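Local coordinates for probable outer membrane protein (Pseudomonas aeruginosa, PDB 3DWO) that probably lets long-chain fatty acids and similar hydrophobic compounds cross the bacterial outer membrane, as a beta-barrel channel of the FadL family, at residues Thr10-Gly14 with Asp398-Gln404; Thr254-Glu259 with Asp271-Gly275; Gln350-Gly356 with Ser382-Arg388. All blocks are in the same frame, centred on the assembly; numbering follows the deposited sequence.

Interaction 1 (Thr10-Gly14 with Asp398-Gln404); sequences TAGWG and DAAYSRQ. With C8E ((hydroxyethyloxy)tri(ethyloxy)octane), chain E.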
loop_
_atom_site.group_PDB
_atom_site.type_symbol
_atom_site.label_atom_id
_atom_site.label_comp_id
_atom_site.label_asym_id
_atom_site.label_seq_id
_atom_site.Cartn_x
_atom_site.Cartn_y
_atom_site.Cartn_z
ATOM N N THR A 10 14.274 -5.757 9.879
ATOM C CA THR A 10 13.897 -7.064 10.398
ATOM C C THR A 10 13.612 -7.067 11.894
ATOM O O THR A 10 12.688 -7.746 12.346
ATOM C CB THR A 10 14.973 -8.103 10.099
ATOM O OG1 THR A 10 16.164 -7.778 10.827
ATOM C CG2 THR A 10 15.285 -8.109 8.626
ATOM N N ALA A 11 14.403 -6.323 12.662
ATOM C CA ALA A 11 14.195 -6.249 14.103
ATOM C C ALA A 11 12.787 -5.707 14.336
ATOM O O ALA A 11 12.038 -6.243 15.143
ATOM C CB ALA A 11 15.229 -5.327 14.743
ATOM N N GLY A 12 12.433 -4.648 13.616
ATOM C CA GLY A 12 11.102 -4.073 13.750
ATOM C C GLY A 12 10.022 -5.097 13.434
ATOM O O GLY A 12 9.044 -5.230 14.179
ATOM N N TRP A 13 10.190 -5.829 12.335
ATOM C CA TRP A 13 9.215 -6.846 11.959
ATOM C C TRP A 13 9.079 -7.891 13.053
ATOM O O TRP A 13 7.985 -8.401 13.298
ATOM C CB TRP A 13 9.609 -7.536 10.648
ATOM C CG TRP A 13 9.111 -6.822 9.426
ATOM C CD1 TRP A 13 9.839 -6.040 8.579
ATOM C CD2 TRP A 13 7.761 -6.784 8.947
ATOM N NE1 TRP A 13 9.029 -5.513 7.604
ATOM C CE2 TRP A 13 7.747 -5.951 7.806
ATOM C CE3 TRP A 13 6.560 -7.372 9.372
ATOM C CZ2 TRP A 13 6.578 -5.687 7.083
ATOM C CZ3 TRP A 13 5.396 -7.110 8.652
ATOM C CH2 TRP A 13 5.416 -6.273 7.519
ATOM N N GLY A 14 10.197 -8.204 13.706
ATOM C CA GLY A 14 10.194 -9.201 14.763
ATOM C C GLY A 14 9.328 -8.844 15.958
ATOM O O GLY A 14 8.848 -9.728 16.667
ATOM N N ASP A 398 19.782 -10.617 11.673
ATOM C CA ASP A 398 18.465 -10.716 12.285
ATOM C C ASP A 398 17.487 -11.431 11.378
ATOM O O ASP A 398 17.583 -11.350 10.150
ATOM C CB ASP A 398 17.918 -9.333 12.629
ATOM C CG ASP A 398 18.620 -8.714 13.812
ATOM O OD1 ASP A 398 18.176 -7.652 14.285
ATOM O OD2 ASP A 398 19.622 -9.293 14.274
ATOM N N ALA A 399 16.552 -12.141 11.998
ATOM C CA ALA A 399 15.534 -12.881 11.270
ATOM C C ALA A 399 14.187 -12.569 11.902
ATOM O O ALA A 399 14.111 -12.215 13.077
ATOM C CB ALA A 399 15.811 -14.363 11.349
ATOM N N ALA A 400 13.126 -12.693 11.119
ATOM C CA ALA A 400 11.797 -12.425 11.632
ATOM C C ALA A 400 10.747 -13.103 10.775
ATOM O O ALA A 400 10.953 -13.338 9.582
ATOM C CB ALA A 400 11.542 -10.915 11.671
ATOM N N TYR A 401 9.631 -13.439 11.409
ATOM C CA TYR A 401 8.501 -14.044 10.734
ATOM C C TYR A 401 7.307 -13.288 11.261
ATOM O O TYR A 401 7.211 -13.036 12.458
ATOM C CB TYR A 401 8.331 -15.520 11.085
ATOM C CG TYR A 401 7.067 -16.099 10.480
ATOM C CD1 TYR A 401 6.935 -16.244 9.097
ATOM C CD2 TYR A 401 5.980 -16.440 11.282
ATOM C CE1 TYR A 401 5.750 -16.714 8.528
ATOM C CE2 TYR A 401 4.790 -16.910 10.721
ATOM C CZ TYR A 401 4.683 -17.044 9.345
ATOM O OH TYR A 401 3.514 -17.511 8.791
ATOM N N SER A 402 6.400 -12.921 10.371
ATOM C CA SER A 402 5.222 -12.190 10.788
ATOM C C SER A 402 3.995 -12.671 10.028
ATOM O O SER A 402 4.010 -12.790 8.805
ATOM C CB SER A 402 5.432 -10.692 10.567
ATOM O OG SER A 402 4.317 -9.961 11.031
ATOM N N ARG A 403 2.937 -12.969 10.771
ATOM C CA ARG A 403 1.697 -13.428 10.179
ATOM C C ARG A 403 0.653 -12.337 10.370
ATOM O O ARG A 403 0.554 -11.741 11.439
ATOM C CB ARG A 403 1.231 -14.729 10.845
ATOM C CG ARG A 403 -0.201 -15.116 10.516
ATOM C CD ARG A 403 -0.418 -15.274 9.012
ATOM N NE ARG A 403 -1.835 -15.266 8.641
ATOM C CZ ARG A 403 -2.707 -16.210 8.984
ATOM N NH1 ARG A 403 -2.315 -17.252 9.708
ATOM N NH2 ARG A 403 -3.975 -16.109 8.608
ATOM N N GLN A 404 -0.109 -12.067 9.320
ATOM C CA GLN A 404 -1.148 -11.055 9.384
ATOM C C GLN A 404 -2.500 -11.721 9.192
ATOM O O GLN A 404 -2.776 -12.299 8.134
ATOM C CB GLN A 404 -0.947 -9.990 8.302
ATOM C CG GLN A 404 0.354 -9.193 8.400
ATOM C CD GLN A 404 1.567 -9.966 7.908
ATOM O OE1 GLN A 404 1.548 -10.539 6.817
ATOM N NE2 GLN A 404 2.631 -9.980 8.709
HETATM C C1 C8E E . 5.251 -4.971 -5.737
HETATM C C2 C8E E . 4.075 -5.139 -4.895
HETATM C C3 C8E E . 4.092 -4.345 -3.670
HETATM C C4 C8E E . 4.553 -5.207 -2.596
HETATM C C5 C8E E . 3.688 -5.000 -1.416
HETATM C C6 C8E E . 4.361 -5.469 -0.226
HETATM C C7 C8E E . 3.266 -5.411 0.720
HETATM C C8 C8E E . 3.297 -6.638 1.526
HETATM O O9 C8E E . 2.724 -6.838 2.800
HETATM C C10 C8E E . 3.140 -6.044 3.891
HETATM C C11 C8E E . 2.318 -6.532 5.044
HETATM O O12 C8E E . 0.910 -6.431 4.753
HETATM C C13 C8E E . 0.037 -7.184 5.642
HETATM C C14 C8E E . -1.337 -7.821 5.262
HETATM O O15 C8E E . -1.721 -8.683 4.153
HETATM C C16 C8E E . -2.156 -7.904 3.019
HETATM C C17 C8E E . -3.662 -7.597 2.995
HETATM O O18 C8E E . -4.580 -8.229 2.082
HETATM C C19 C8E E . -4.721 -7.488 0.837
HETATM C C20 C8E E . -6.050 -6.776 0.394
HETATM O O21 C8E E . -6.128 -5.351 0.495
HETATM O O HOH W 1 13.763 -9.791 14.192
#
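A400 turns its methyl group into the backbone of T10-G14, a short helix near the N terminus that lies inside the beta barrel against strand 395-411. Its position is consistent with the N-terminal hatch of FadL channels, and the contact illustrates how a plug can lean on a barrel wall chiefly through one methyl, one indole and a bridging water. The apolar part centres on that methyl. A400 CB lies 3.4 Å from T10 O and 3.6 Å from G14 N, over the helical hydrogen bond that joins them, while W13 CB closes in beside it. The aromatic part belongs to W13. Its CE3 is 3.7 Å from S402 CB, and S402 OG, placed anti to its backbone N (chi1 -177°), sits in the indole plane at the ring edge. The amide of Q404 is steeply turned, 70° from the indole; its NE2 gives S402 OG a weak hydrogen bond, and S402 OG probably also hydrogen-bonds S382 OG on the adjacent strand.

The polar part contains no direct hydrogen bond between helix and strand. A water donates to T10 O at 3.0 Å and to A399 O at 2.7 Å, stitching one backbone to the other. At the start of the helix the hydroxyl of T10 passes obliquely across D398, with OG1 only 3.0 Å from D398 CB, yet it is hydrogen-bonded to S438 OG on the next strand, 423-441, and the D398 carboxylate forms a salt bridge with R354, two strands away on the other side. That salt bridge probably steadies the D398 charge in this buried setting. Beyond the indole lies a detergent molecule: its C11 meets W13 CH2 near the ring plane, and its C13 approaches Q404 CG to 3.4 Å.

Interaction 2 (Thr254-Glu259 with Asp271-Gly275); sequences TEGAIE and DLRMG. With C8E ((hydroxyethyloxy)tri(ethyloxy)octane), chain C.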
loop_
_atom_site.group_PDB
_atom_site.type_symbol
_atom_site.label_atom_id
_atom_site.label_comp_id
_atom_site.label_asym_id
_atom_site.label_seq_id
_atom_site.Cartn_x
_atom_site.Cartn_y
_atom_site.Cartn_z
ATOM N N THR A 254 -16.308 -2.281 -29.626
ATOM C CA THR A 254 -15.755 -1.165 -28.880
ATOM C C THR A 254 -15.074 -0.121 -29.755
ATOM O O THR A 254 -15.361 1.068 -29.635
ATOM C CB THR A 254 -14.766 -1.655 -27.803
ATOM O OG1 THR A 254 -15.488 -2.376 -26.802
ATOM C CG2 THR A 254 -14.060 -0.480 -27.139
ATOM N N GLU A 255 -14.187 -0.557 -30.644
ATOM C CA GLU A 255 -13.485 0.388 -31.502
ATOM C C GLU A 255 -14.459 1.092 -32.435
ATOM O O GLU A 255 -14.308 2.283 -32.713
ATOM C CB GLU A 255 -12.397 -0.323 -32.320
ATOM C CG GLU A 255 -11.387 0.639 -32.933
ATOM C CD GLU A 255 -10.137 -0.058 -33.483
ATOM O OE1 GLU A 255 -9.147 0.646 -33.774
ATOM O OE2 GLU A 255 -10.133 -1.296 -33.630
ATOM N N GLY A 256 -15.452 0.355 -32.927
ATOM C CA GLY A 256 -16.433 0.952 -33.820
ATOM C C GLY A 256 -17.172 2.087 -33.128
ATOM O O GLY A 256 -17.402 3.147 -33.711
ATOM N N ALA A 257 -17.544 1.868 -31.869
ATOM C CA ALA A 257 -18.251 2.887 -31.100
ATOM C C ALA A 257 -17.353 4.091 -30.858
ATOM O O ALA A 257 -17.747 5.237 -31.079
ATOM C CB ALA A 257 -18.696 2.317 -29.773
ATOM N N ILE A 258 -16.136 3.827 -30.397
ATOM C CA ILE A 258 -15.205 4.900 -30.111
ATOM C C ILE A 258 -14.872 5.705 -31.356
ATOM O O ILE A 258 -14.941 6.933 -31.337
ATOM C CB ILE A 258 -13.926 4.345 -29.438
ATOM C CG1 ILE A 258 -14.241 4.048 -27.970
ATOM C CG2 ILE A 258 -12.760 5.341 -29.567
ATOM C CD1 ILE A 258 -13.175 3.277 -27.247
ATOM N N GLU A 259 -14.522 5.023 -32.440
ATOM C CA GLU A 259 -14.207 5.727 -33.672
ATOM C C GLU A 259 -15.459 6.438 -34.176
ATOM O O GLU A 259 -15.376 7.438 -34.890
ATOM C CB GLU A 259 -13.689 4.753 -34.736
ATOM C CG GLU A 259 -12.363 4.085 -34.371
ATOM C CD GLU A 259 -11.358 5.063 -33.774
ATOM O OE1 GLU A 259 -11.173 6.160 -34.348
ATOM O OE2 GLU A 259 -10.747 4.735 -32.734
ATOM N N ASP A 271 -14.452 12.377 -23.404
ATOM C CA ASP A 271 -13.638 12.222 -24.604
ATOM C C ASP A 271 -12.833 10.932 -24.491
ATOM O O ASP A 271 -11.649 10.951 -24.149
ATOM C CB ASP A 271 -12.683 13.405 -24.786
ATOM C CG ASP A 271 -11.616 13.128 -25.839
ATOM O OD1 ASP A 271 -11.977 12.736 -26.975
ATOM O OD2 ASP A 271 -10.414 13.296 -25.530
ATOM N N LEU A 272 -13.482 9.809 -24.780
ATOM C CA LEU A 272 -12.825 8.515 -24.702
ATOM C C LEU A 272 -12.258 8.084 -26.058
ATOM O O LEU A 272 -12.917 8.212 -27.095
ATOM C CB LEU A 272 -13.811 7.463 -24.191
ATOM C CG LEU A 272 -13.236 6.059 -23.987
ATOM C CD1 LEU A 272 -12.233 6.091 -22.833
ATOM C CD2 LEU A 272 -14.358 5.074 -23.695
ATOM N N ARG A 273 -11.035 7.565 -26.041
ATOM C CA ARG A 273 -10.371 7.117 -27.262
ATOM C C ARG A 273 -9.814 5.713 -27.049
ATOM O O ARG A 273 -9.926 5.160 -25.952
ATOM C CB ARG A 273 -9.238 8.082 -27.615
ATOM C CG ARG A 273 -9.685 9.536 -27.731
ATOM C CD ARG A 273 -8.489 10.469 -27.857
ATOM N NE ARG A 273 -8.885 11.873 -27.906
ATOM C CZ ARG A 273 -8.030 12.893 -27.954
ATOM N NH1 ARG A 273 -6.721 12.669 -27.959
ATOM N NH2 ARG A 273 -8.483 14.141 -27.997
ATOM N N MET A 274 -9.217 5.134 -28.085
ATOM C CA MET A 274 -8.659 3.795 -27.953
ATOM C C MET A 274 -7.373 3.845 -27.139
ATOM O O MET A 274 -6.898 2.823 -26.650
ATOM C CB MET A 274 -8.396 3.171 -29.334
ATOM C CG MET A 274 -9.666 2.767 -30.078
ATOM S SD MET A 274 -10.758 1.692 -29.085
ATOM C CE MET A 274 -9.920 0.115 -29.255
ATOM N N GLY A 275 -6.831 5.047 -26.990
ATOM C CA GLY A 275 -5.609 5.246 -26.233
ATOM C C GLY A 275 -5.272 6.727 -26.159
ATOM O O GLY A 275 -5.549 7.466 -27.094
HETATM C C1 C8E C . -13.681 4.562 -18.176
HETATM C C2 C8E C . -14.936 5.137 -18.630
HETATM C C3 C8E C . -15.513 4.467 -19.786
HETATM C C4 C8E C . -16.668 5.246 -20.199
HETATM C C5 C8E C . -17.403 4.475 -21.226
HETATM C C6 C8E C . -18.622 5.156 -21.577
HETATM C C7 C8E C . -19.024 4.384 -22.743
HETATM C C8 C8E C . -20.241 4.999 -23.284
HETATM O O9 C8E C . -21.038 4.567 -24.370
HETATM C C10 C8E C . -20.469 4.458 -25.659
HETATM C C11 C8E C . -21.593 4.017 -26.535
HETATM O O12 C8E C . -21.372 2.710 -27.078
HETATM C C13 C8E C . -22.532 2.155 -27.746
HETATM C C14 C8E C . -22.612 0.786 -28.484
HETATM O O15 C8E C . -21.698 -0.353 -28.558
HETATM C C16 C8E C . -20.793 -0.202 -29.664
HETATM C C17 C8E C . -21.278 -0.804 -30.994
HETATM O O18 C8E C . -20.876 -0.292 -32.283
HETATM C C19 C8E C . -21.775 0.734 -32.781
HETATM C C20 C8E C . -21.397 1.746 -33.922
HETATM O O21 C8E C . -22.150 2.960 -34.030
HETATM O O HOH W 2 -14.730 8.287 -28.980
HETATM O O HOH W 3 -9.030 6.294 -30.832
#
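M274 curls its thioether over the helix T254-E259, covering I258 and the backbone beside E255. The helix belongs to the long connection between strands 226-248 and 275-281 of the beta barrel, probably the counterpart of an extracellular loop of FadL, and the case exemplifies how such a loop folds back on the base of its own returning strand. Bends at chi2 (-53°) and chi3 (-78°) wrap the methionine: SD comes within 3.4 Å of I258 CD1, and CE ends 4.0 Å from E255 CB. From another side E259 arrives at about a right angle, its OE2 3.5 Å from M274 CG. I258 is the wedge of the helix; besides the sulfur, its CD1 faces L272 CD2 at 4.2 Å, and its CG2 rests on the backbone around R273.

No hydrogen bond links the two segments directly, so water does the polar work. One molecule donates to both I258 O and L272 O; a second donates to E259 OE2 and accepts from M274 N. Around them, Y244 OH holds R273 N, and the backbone of M274 pairs with L246, which fixes 271-275 against strand 226-248. A detergent molecule runs past both segments, with C5 of its alkyl chain 4.0 Å from L272 CD2 and C16 of its polyether part 3.3 Å from A257 CB.

Interaction 3 (Gln350-Gly356 with Ser382-Arg388); sequences QWTMRAG and SLGAGYR. With C8E ((hydroxyethyloxy)tri(ethyloxy)octane), chain J; C8E ((hydroxyethyloxy)tri(ethyloxy)octane), chain G.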
loop_
_atom_site.group_PDB
_atom_site.type_symbol
_atom_site.label_atom_id
_atom_site.label_comp_id
_atom_site.label_asym_id
_atom_site.label_seq_id
_atom_site.Cartn_x
_atom_site.Cartn_y
_atom_site.Cartn_z
ATOM N N GLN A 350 25.235 -12.949 22.701
ATOM C CA GLN A 350 25.148 -13.170 21.262
ATOM C C GLN A 350 23.696 -13.146 20.792
ATOM O O GLN A 350 23.341 -12.399 19.882
ATOM C CB GLN A 350 25.746 -14.531 20.891
ATOM C CG GLN A 350 27.130 -14.818 21.457
ATOM C CD GLN A 350 28.198 -13.928 20.871
ATOM O OE1 GLN A 350 28.244 -12.727 21.145
ATOM N NE2 GLN A 350 29.065 -14.511 20.046
ATOM N N TRP A 351 22.868 -13.972 21.427
ATOM C CA TRP A 351 21.457 -14.097 21.073
ATOM C C TRP A 351 20.476 -13.141 21.728
ATOM O O TRP A 351 20.615 -12.770 22.891
ATOM C CB TRP A 351 20.971 -15.523 21.339
ATOM C CG TRP A 351 21.519 -16.521 20.383
ATOM C CD1 TRP A 351 22.598 -17.334 20.570
ATOM C CD2 TRP A 351 21.052 -16.769 19.052
ATOM N NE1 TRP A 351 22.834 -18.073 19.436
ATOM C CE2 TRP A 351 21.900 -17.744 18.489
ATOM C CE3 TRP A 351 19.999 -16.258 18.281
ATOM C CZ2 TRP A 351 21.731 -18.219 17.187
ATOM C CZ3 TRP A 351 19.832 -16.729 16.988
ATOM C CH2 TRP A 351 20.695 -17.702 16.454
ATOM N N THR A 352 19.469 -12.759 20.951
ATOM C CA THR A 352 18.407 -11.884 21.416
ATOM C C THR A 352 17.119 -12.374 20.763
ATOM O O THR A 352 17.114 -12.762 19.594
ATOM C CB THR A 352 18.668 -10.415 21.030
ATOM O OG1 THR A 352 17.497 -9.633 21.301
ATOM C CG2 THR A 352 19.022 -10.306 19.569
ATOM N N MET A 353 16.036 -12.383 21.533
ATOM C CA MET A 353 14.742 -12.833 21.037
ATOM C C MET A 353 13.736 -11.698 21.007
ATOM O O MET A 353 13.742 -10.836 21.886
ATOM C CB MET A 353 14.193 -13.954 21.917
ATOM C CG MET A 353 14.831 -15.301 21.681
ATOM S SD MET A 353 14.098 -16.557 22.748
ATOM C CE MET A 353 15.550 -17.524 23.180
ATOM N N ARG A 354 12.871 -11.709 19.997
ATOM C CA ARG A 354 11.850 -10.682 19.847
ATOM C C ARG A 354 10.483 -11.294 19.588
ATOM O O ARG A 354 10.363 -12.417 19.095
ATOM C CB ARG A 354 12.182 -9.746 18.681
ATOM C CG ARG A 354 13.609 -9.262 18.653
ATOM C CD ARG A 354 13.764 -8.031 17.770
ATOM N NE ARG A 354 15.158 -7.607 17.700
ATOM C CZ ARG A 354 16.089 -8.233 16.992
ATOM N NH1 ARG A 354 15.772 -9.311 16.286
ATOM N NH2 ARG A 354 17.339 -7.785 16.991
ATOM N N ALA A 355 9.452 -10.527 19.919
ATOM C CA ALA A 355 8.073 -10.938 19.718
ATOM C C ALA A 355 7.204 -9.687 19.806
ATOM O O ALA A 355 7.618 -8.670 20.365
ATOM C CB ALA A 355 7.662 -11.944 20.778
ATOM N N GLY A 356 6.004 -9.763 19.245
ATOM C CA GLY A 356 5.110 -8.626 19.286
ATOM C C GLY A 356 3.821 -8.898 18.542
ATOM O O GLY A 356 3.712 -9.874 17.797
ATOM N N SER A 382 4.173 -11.376 15.434
ATOM C CA SER A 382 5.563 -11.522 15.005
ATOM C C SER A 382 6.502 -12.178 16.012
ATOM O O SER A 382 6.318 -12.067 17.227
ATOM C CB SER A 382 6.153 -10.152 14.652
ATOM O OG SER A 382 5.355 -9.448 13.718
ATOM N N LEU A 383 7.524 -12.840 15.473
ATOM C CA LEU A 383 8.570 -13.495 16.255
ATOM C C LEU A 383 9.885 -13.110 15.584
ATOM O O LEU A 383 9.960 -13.061 14.355
ATOM C CB LEU A 383 8.408 -15.018 16.223
ATOM C CG LEU A 383 7.199 -15.610 16.943
ATOM C CD1 LEU A 383 7.202 -17.118 16.747
ATOM C CD2 LEU A 383 7.248 -15.255 18.427
ATOM N N GLY A 384 10.914 -12.827 16.380
ATOM C CA GLY A 384 12.195 -12.454 15.809
ATOM C C GLY A 384 13.398 -12.866 16.639
ATOM O O GLY A 384 13.275 -13.178 17.823
ATOM N N ALA A 385 14.568 -12.871 16.009
ATOM C CA ALA A 385 15.802 -13.233 16.690
ATOM C C ALA A 385 16.972 -12.462 16.088
ATOM O O ALA A 385 16.961 -12.128 14.904
ATOM C CB ALA A 385 16.045 -14.730 16.579
ATOM N N GLY A 386 17.973 -12.178 16.916
ATOM C CA GLY A 386 19.144 -11.449 16.456
ATOM C C GLY A 386 20.427 -12.076 16.968
ATOM O O GLY A 386 20.490 -12.556 18.099
ATOM N N TYR A 387 21.459 -12.071 16.133
ATOM C CA TYR A 387 22.733 -12.654 16.512
ATOM C C TYR A 387 23.902 -11.746 16.161
ATOM O O TYR A 387 24.099 -11.409 14.996
ATOM C CB TYR A 387 22.925 -14.001 15.812
ATOM C CG TYR A 387 24.215 -14.695 16.184
ATOM C CD1 TYR A 387 24.373 -15.288 17.437
ATOM C CD2 TYR A 387 25.291 -14.730 15.299
ATOM C CE1 TYR A 387 25.568 -15.895 17.800
ATOM C CE2 TYR A 387 26.494 -15.336 15.652
ATOM C CZ TYR A 387 26.626 -15.914 16.905
ATOM O OH TYR A 387 27.814 -16.501 17.270
ATOM N N ARG A 388 24.671 -11.351 17.172
ATOM C CA ARG A 388 25.840 -10.509 16.952
ATOM C C ARG A 388 27.049 -11.437 16.921
ATOM O O ARG A 388 27.225 -12.270 17.808
ATOM C CB ARG A 388 25.989 -9.472 18.069
ATOM C CG ARG A 388 26.245 -10.045 19.445
ATOM C CD ARG A 388 26.449 -8.926 20.448
ATOM N NE ARG A 388 25.320 -8.000 20.453
ATOM C CZ ARG A 388 25.248 -6.911 21.213
ATOM N NH1 ARG A 388 26.244 -6.604 22.035
ATOM N NH2 ARG A 388 24.181 -6.126 21.146
HETATM C C1 C8E J . 13.168 -18.272 17.751
HETATM C C2 C8E J . 12.560 -16.962 17.928
HETATM C C3 C8E J . 11.325 -16.958 18.710
HETATM C C4 C8E J . 11.598 -16.239 19.943
HETATM C C5 C8E J . 10.338 -15.623 20.429
HETATM C C6 C8E J . 10.037 -16.100 21.766
HETATM C C7 C8E J . 9.192 -15.018 22.234
HETATM C C8 C8E J . 8.305 -15.544 23.289
HETATM O O9 C8E J . 6.886 -15.605 23.271
HETATM C C10 C8E J . 6.138 -14.408 23.150
HETATM C C1 C8E G . 6.613 -9.344 24.487
HETATM C C2 C8E G . 8.005 -9.525 24.874
HETATM C C3 C8E G . 8.864 -10.101 23.842
HETATM C C4 C8E G . 9.150 -11.473 24.236
HETATM C C5 C8E G . 10.585 -11.755 23.991
HETATM C C6 C8E G . 10.992 -12.941 24.721
#
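W351 and Y387 face each other across neighbouring antiparallel strands, in a regular ladder that runs from Q350 and R388 to G356 and S382. Backbone bonds come first: T352 with G386, R354 with G384, and G356 with S382 each exchange two N-H...O bonds, while R388 N adds a single one to Q350 O. The R354 N to G384 O bond is short, 2.7 Å, although its donor stands above the carbonyl plane.

Aromatic and apolar contacts share one face of the sheet. Y387 CB sits over the six-membered ring of W351, 4.3 Å from its centroid and 10° off the normal, a CH-pi contact; the tyrosine ring itself is oblique, its CD1 3.6 Å from W351 CE2. Q350 CB packs 3.4 Å from Y387 CE1. Further along, A355 CB and L383 CD2 meet at 4.1 Å under a detergent chain.

On the other face T352 and R354 lie directly on the backbone of G384 and G386, which have no side chains. With T352 OG1 anti to the backbone N (chi1 170°), CG2 is directed at G386 CA, 3.3 Å away. R354 extends toward G386, its NE in a salt bridge with D344. An apolar, aromatic face partly under detergent and a charged network on the other are typical of a transmembrane beta-barrel wall, the first probably meeting lipid and the second lining the interior.

Overall arrangement
From the N terminus, the helix of interaction 1 enters the barrel first but finds its partner strand only 384 residues later, so it closes a loop spanning most of the chain. The other two contacts fall within that loop, in series. Interaction 2 closes a short excursion between two strands at one end of the barrel; interaction 3 closes the 25-residue connection between two consecutive wall strands near the other end. Interactions 1 and 3 touch, their centres about 9 Å apart, since strand 378-388 neighbours 395-411, and together they tie the N-terminal plug to the wall. Interaction 2 stands apart, its centre about 49 Å from that of interaction 1, across the chain's centre.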